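Side-chain contacts in siderophore periplasmic binding protein (Thermobifida fusca, PDB 5DH0), which probably binds the iron-loaded siderophore fuscachelin outside the cell membrane and hands it to an ABC importer for iron uptake: residues E114-Y119 with F134-G139; V55-I60 with A289-Q294. One frame throughout, in Å; residues are numbered along the deposited sequence.

Contact 1. Residues E114-Y119 with F134-G139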
loop_
_atom_site.group_PDB
_atom_site.type_symbol
_atom_site.label_atom_id
_atom_site.label_comp_id
_atom_site.label_asym_id
_atom_site.label_seq_id
_atom_site.Cartn_x
_atom_site.Cartn_y
_atom_site.Cartn_z
ATOM N N GLU A 114 30.509 -2.634 9.505
ATOM C CA GLU A 114 30.413 -3.103 10.888
ATOM C C GLU A 114 31.642 -3.917 11.302
ATOM O O GLU A 114 31.962 -4.007 12.487
ATOM C CB GLU A 114 29.139 -3.937 11.093
ATOM C CG GLU A 114 29.124 -5.265 10.349
ATOM C CD GLU A 114 28.050 -5.319 9.268
ATOM O OE1 GLU A 114 27.855 -4.289 8.568
ATOM O OE2 GLU A 114 27.420 -6.395 9.110
ATOM N N SER A 115 32.335 -4.502 10.327
ATOM C CA SER A 115 33.451 -5.395 10.623
ATOM C C SER A 115 34.804 -4.694 10.518
ATOM O O SER A 115 35.840 -5.347 10.437
ATOM C CB SER A 115 33.431 -6.595 9.677
ATOM O OG SER A 115 32.275 -7.380 9.884
ATOM N N HIS A 116 34.789 -3.367 10.518
ATOM C CA HIS A 116 35.999 -2.591 10.275
ATOM C C HIS A 116 37.152 -2.896 11.232
ATOM O O HIS A 116 38.309 -2.973 10.807
ATOM C CB HIS A 116 35.692 -1.101 10.344
ATOM C CG HIS A 116 36.906 -0.240 10.223
ATOM N ND1 HIS A 116 37.412 0.163 9.006
ATOM C CD2 HIS A 116 37.730 0.277 11.164
ATOM C CE1 HIS A 116 38.485 0.909 9.204
ATOM N NE2 HIS A 116 38.700 0.994 10.504
ATOM N N ASP A 117 36.835 -3.043 12.518
ATOM C CA ASP A 117 37.851 -3.285 13.540
ATOM C C ASP A 117 38.549 -4.613 13.282
ATOM O O ASP A 117 39.777 -4.685 13.261
ATOM C CB ASP A 117 37.239 -3.279 14.943
ATOM C CG ASP A 117 36.784 -1.897 15.384
ATOM O OD1 ASP A 117 37.186 -0.892 14.757
ATOM O OD2 ASP A 117 36.022 -1.813 16.371
ATOM N N GLU A 118 37.753 -5.655 13.075
ATOM C CA GLU A 118 38.268 -6.973 12.748
ATOM C C GLU A 118 39.203 -6.978 11.541
ATOM O O GLU A 118 40.218 -7.677 11.533
ATOM C CB GLU A 118 37.113 -7.922 12.486
ATOM C CG GLU A 118 37.549 -9.321 12.150
ATOM C CD GLU A 118 36.379 -10.199 11.788
ATOM O OE1 GLU A 118 35.253 -9.661 11.726
ATOM O OE2 GLU A 118 36.582 -11.417 11.573
ATOM N N TYR A 119 38.864 -6.196 10.523
ATOM C CA TYR A 119 39.610 -6.228 9.267
ATOM C C TYR A 119 40.821 -5.310 9.260
ATOM O O TYR A 119 41.572 -5.277 8.293
ATOM C CB TYR A 119 38.690 -5.888 8.092
ATOM C CG TYR A 119 38.012 -7.117 7.536
ATOM C CD1 TYR A 119 36.935 -7.699 8.195
ATOM C CD2 TYR A 119 38.471 -7.718 6.371
ATOM C CE1 TYR A 119 36.318 -8.842 7.701
ATOM C CE2 TYR A 119 37.860 -8.860 5.866
ATOM C CZ TYR A 119 36.785 -9.419 6.535
ATOM O OH TYR A 119 36.177 -10.549 6.029
ATOM N N PHE A 134 41.067 -2.670 0.909
ATOM C CA PHE A 134 39.704 -2.898 1.384
ATOM C C PHE A 134 38.856 -1.616 1.352
ATOM O O PHE A 134 39.314 -0.555 1.796
ATOM C CB PHE A 134 39.720 -3.427 2.815
ATOM C CG PHE A 134 40.204 -4.839 2.948
ATOM C CD1 PHE A 134 39.659 -5.852 2.176
ATOM C CD2 PHE A 134 41.170 -5.165 3.894
ATOM C CE1 PHE A 134 40.091 -7.164 2.322
ATOM C CE2 PHE A 134 41.602 -6.471 4.050
ATOM C CZ PHE A 134 41.065 -7.476 3.256
ATOM N N PHE A 135 37.624 -1.709 0.848
ATOM C CA PHE A 135 36.669 -0.614 0.998
ATOM C C PHE A 135 35.476 -1.026 1.855
ATOM O O PHE A 135 34.813 -2.041 1.591
ATOM C CB PHE A 135 36.177 -0.122 -0.356
ATOM C CG PHE A 135 37.204 0.629 -1.124
ATOM C CD1 PHE A 135 37.903 0.017 -2.141
ATOM C CD2 PHE A 135 37.485 1.945 -0.826
ATOM C CE1 PHE A 135 38.857 0.699 -2.853
ATOM C CE2 PHE A 135 38.449 2.631 -1.536
ATOM C CZ PHE A 135 39.138 1.998 -2.548
ATOM N N ASP A 136 35.219 -0.237 2.888
ATOM C CA ASP A 136 34.032 -0.406 3.707
ATOM C C ASP A 136 32.793 0.032 2.949
ATOM O O ASP A 136 32.824 0.982 2.170
ATOM C CB ASP A 136 34.134 0.393 5.007
ATOM C CG ASP A 136 35.255 -0.087 5.905
ATOM O OD1 ASP A 136 35.187 -1.238 6.380
ATOM O OD2 ASP A 136 36.197 0.694 6.151
ATOM N N PHE A 137 31.699 -0.673 3.175
ATOM C CA PHE A 137 30.427 -0.242 2.632
ATOM C C PHE A 137 29.358 -0.486 3.669
ATOM O O PHE A 137 29.468 -1.386 4.497
ATOM C CB PHE A 137 30.090 -0.976 1.334
ATOM C CG PHE A 137 29.878 -2.457 1.509
ATOM C CD1 PHE A 137 28.599 -2.977 1.659
ATOM C CD2 PHE A 137 30.961 -3.333 1.515
ATOM C CE1 PHE A 137 28.404 -4.344 1.823
ATOM C CE2 PHE A 137 30.768 -4.700 1.678
ATOM C CZ PHE A 137 29.485 -5.204 1.833
ATOM N N ASP A 138 28.328 0.339 3.630
ATOM C CA ASP A 138 27.214 0.164 4.530
ATOM C C ASP A 138 25.994 -0.321 3.742
ATOM O O ASP A 138 25.855 -0.033 2.558
ATOM C CB ASP A 138 26.914 1.471 5.259
ATOM C CG ASP A 138 25.787 1.331 6.248
ATOM O OD1 ASP A 138 25.889 0.462 7.143
ATOM O OD2 ASP A 138 24.780 2.063 6.109
ATOM N N GLY A 139 25.114 -1.057 4.398
ATOM C CA GLY A 139 23.863 -1.444 3.791
ATOM C C GLY A 139 23.941 -2.598 2.811
ATOM O O GLY A 139 24.901 -3.385 2.769
#
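His116 reaches across to Asp136 with its ring nitrogen ND1, which donates a hydrogen bond to Asp136 OD2 at 3.1 Å. The bond is bent, 146° at the hydrogen, and its fit to both flat groups is imperfect: OD2 is met on its syn side but from 28° out of the carboxylate plane, and it lies somewhat off the imidazole plane. With CG anti to the backbone N, a chi1 of 175° swings the His116 ring beside its own carbonyl carbon, and the second torsion turns ND1 to Asp136. The second oxygen, Asp136 OD1, stays 3.7 Å from His116 ND1. The two residues join the first turn of helix 116-126 to strand 132-137, the last strand of a right-handed beta-alpha-beta crossover that begins with strand 106-112 and ends at the border of the parallel sheet. The aromatic contact lies one helical turn further along. Tyr119 directs the CD2 edge of its ring at one face of Phe134 in a T-shaped stack, centroids 5.5 Å apart and planes perpendicular. Tyr119 CD2 stands over the rim of the Phe134 ring, about equally far from CE2 and CZ (4.1 Å to CZ). Val111 of strand 106-112 touches both side chains, while Arg123 and Leu126 of helix 116-126 also pack on Phe134.

Contact 2. Residues V55-I60 with A289-Q294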
loop_
_atom_site.group_PDB
_atom_site.type_symbol
_atom_site.label_atom_id
_atom_site.label_comp_id
_atom_site.label_asym_id
_atom_site.label_seq_id
_atom_site.Cartn_x
_atom_site.Cartn_y
_atom_site.Cartn_z
ATOM N N VAL A 55 37.077 -8.124 -10.977
ATOM C CA VAL A 55 38.054 -8.662 -11.917
ATOM C C VAL A 55 37.348 -9.208 -13.169
ATOM O O VAL A 55 37.856 -9.054 -14.287
ATOM C CB VAL A 55 38.970 -9.759 -11.271
ATOM C CG1 VAL A 55 39.890 -9.136 -10.236
ATOM C CG2 VAL A 55 38.162 -10.919 -10.674
ATOM N N LEU A 56 36.174 -9.812 -13.009
ATOM C CA LEU A 56 35.447 -10.289 -14.185
ATOM C C LEU A 56 35.120 -9.136 -15.152
ATOM O O LEU A 56 35.346 -9.252 -16.352
ATOM C CB LEU A 56 34.169 -11.026 -13.780
ATOM C CG LEU A 56 34.432 -12.427 -13.198
ATOM C CD1 LEU A 56 33.196 -12.998 -12.518
ATOM C CD2 LEU A 56 34.944 -13.387 -14.269
ATOM N N GLU A 57 34.615 -8.022 -14.632
ATOM C CA GLU A 57 34.179 -6.921 -15.484
ATOM C C GLU A 57 35.352 -6.231 -16.158
ATOM O O GLU A 57 35.214 -5.694 -17.247
ATOM C CB GLU A 57 33.366 -5.908 -14.671
ATOM C CG GLU A 57 31.968 -6.424 -14.324
ATOM C CD GLU A 57 31.163 -5.458 -13.459
ATOM O OE1 GLU A 57 29.924 -5.636 -13.392
ATOM O OE2 GLU A 57 31.758 -4.537 -12.839
ATOM N N ALA A 58 36.502 -6.269 -15.491
ATOM C CA ALA A 58 37.723 -5.653 -15.961
ATOM C C ALA A 58 38.512 -6.572 -16.902
ATOM O O ALA A 58 39.585 -6.197 -17.389
ATOM C CB ALA A 58 38.580 -5.263 -14.782
ATOM N N GLY A 59 37.978 -7.771 -17.147
ATOM C CA GLY A 59 38.655 -8.785 -17.936
ATOM C C GLY A 59 39.998 -9.243 -17.373
ATOM O O GLY A 59 40.915 -9.563 -18.124
ATOM N N ILE A 60 40.119 -9.270 -16.053
ATOM C CA ILE A 60 41.335 -9.748 -15.403
ATOM C C ILE A 60 41.166 -11.169 -14.867
ATOM O O ILE A 60 40.154 -11.476 -14.254
ATOM C CB ILE A 60 41.741 -8.818 -14.245
ATOM C CG1 ILE A 60 42.224 -7.478 -14.788
ATOM C CG2 ILE A 60 42.786 -9.467 -13.351
ATOM C CD1 ILE A 60 42.277 -6.409 -13.732
ATOM N N ALA A 289 22.494 -6.724 -7.434
ATOM C CA ALA A 289 23.045 -5.477 -7.966
ATOM C C ALA A 289 24.372 -5.128 -7.302
ATOM O O ALA A 289 24.495 -4.101 -6.635
ATOM C CB ALA A 289 22.054 -4.338 -7.790
ATOM N N ARG A 290 25.357 -5.998 -7.470
ATOM C CA ARG A 290 26.652 -5.775 -6.853
ATOM C C ARG A 290 27.461 -4.705 -7.586
ATOM O O ARG A 290 28.309 -4.074 -6.985
ATOM C CB ARG A 290 27.424 -7.088 -6.781
ATOM C CG ARG A 290 26.889 -8.020 -5.711
ATOM C CD ARG A 290 27.769 -9.224 -5.556
ATOM N NE ARG A 290 27.483 -9.970 -4.334
ATOM C CZ ARG A 290 28.320 -10.854 -3.794
ATOM N NH1 ARG A 290 29.489 -11.090 -4.371
ATOM N NH2 ARG A 290 27.993 -11.493 -2.677
ATOM N N THR A 291 27.193 -4.499 -8.875
ATOM C CA THR A 291 27.904 -3.479 -9.657
ATOM C C THR A 291 26.916 -2.601 -10.424
ATOM O O THR A 291 25.715 -2.926 -10.491
ATOM C CB THR A 291 28.894 -4.121 -10.666
ATOM O OG1 THR A 291 28.154 -4.828 -11.676
ATOM C CG2 THR A 291 29.863 -5.090 -9.956
ATOM N N TYR A 292 27.403 -1.508 -11.024
ATOM C CA TYR A 292 26.487 -0.640 -11.766
ATOM C C TYR A 292 25.994 -1.358 -13.017
ATOM O O TYR A 292 24.855 -1.159 -13.447
ATOM C CB TYR A 292 27.134 0.715 -12.097
ATOM C CG TYR A 292 26.931 1.725 -10.966
ATOM C CD1 TYR A 292 25.688 2.306 -10.750
ATOM C CD2 TYR A 292 27.966 2.064 -10.100
ATOM C CE1 TYR A 292 25.486 3.205 -9.720
ATOM C CE2 TYR A 292 27.767 2.961 -9.070
ATOM C CZ TYR A 292 26.526 3.525 -8.885
ATOM O OH TYR A 292 26.311 4.415 -7.868
ATOM N N ALA A 293 26.820 -2.247 -13.562
ATOM C CA ALA A 293 26.396 -3.041 -14.717
ATOM C C ALA A 293 25.268 -4.007 -14.348
ATOM O O ALA A 293 24.320 -4.205 -15.109
ATOM C CB ALA A 293 27.581 -3.799 -15.301
ATOM N N GLN A 294 25.358 -4.603 -13.167
ATOM C CA GLN A 294 24.296 -5.493 -12.710
ATOM C C GLN A 294 23.042 -4.674 -12.443
ATOM O O GLN A 294 21.944 -5.049 -12.870
ATOM C CB GLN A 294 24.723 -6.266 -11.458
ATOM C CG GLN A 294 25.639 -7.429 -11.762
ATOM C CD GLN A 294 26.037 -8.193 -10.521
ATOM O OE1 GLN A 294 25.357 -8.127 -9.488
ATOM N NE2 GLN A 294 27.124 -8.953 -10.620
HETATM O O HOH W 1 29.979 -2.095 -13.361
#
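Glu57 stretches from the last turn of helix 52-57 to meet Thr291, the two side chains arriving from opposite directions. The direct link is a short hydrogen bond in which Thr291 OG1 donates to Glu57 OE1 at 2.6 Å, using the syn lone pair of that oxygen. An extended chain beyond CG (chi2 177°) carries the carboxylate to the start of helix 292-307. The same hydroxyl also works as the N-cap of this helix: Thr291 OG1 accepts from Gln294 N at 3.2 Å, so one hydroxyl donates to Glu57 and accepts from the amide of Gln294 in the first helical turn. Its chi1 of 67° sets OG1 between the backbone N and the carbonyl carbon, turned to Gln294 N. Gln294 answers by taking the Arg290 backbone N on its OE1 at 2.9 Å, the donor standing well above the amide plane. A water adds a second, longer link, donating to Glu57 OE2 and accepting from Ala293 N, another amide of the opening turn. The carboxylate thus faces the start of the helix, where the dipole would probably favour its negative charge. Two methyl groups rest against the carboxylate oxygens: Ala293 CB lies 3.5 Å from Glu57 OE1, and Thr291 CG2 about as far from Glu57 OE2. Glu57 OE2 also forms a salt bridge with Arg160 of helix 158-178; Thr148 of helix 142-154 touches Thr291 and bonds to the carbonyl of Arg290, so these two helices flank the junction between helices 52-57 and 292-307.

Contact 1 is local and lies at the surface, tying helix 116-126 to strand 132-137 within one beta-alpha-beta unit. Contact 2 is partly buried, nearer the middle of the chain, and joins residues more than two hundred positions apart; the chain between its segments includes contact 1. The two share no segment and do not touch; their centres are about 20 Å apart. Each uses a carboxylate as acceptor, but from different donors: an imidazole with an aromatic pair alongside in 114-119/134-139, a capping hydroxyl and a bridging water in 55-60/289-294. Helix 142-154 packs on Phe135 and Phe137, which lie in strand 132-137 but take no part in contact 1, and on Thr291 of contact 2.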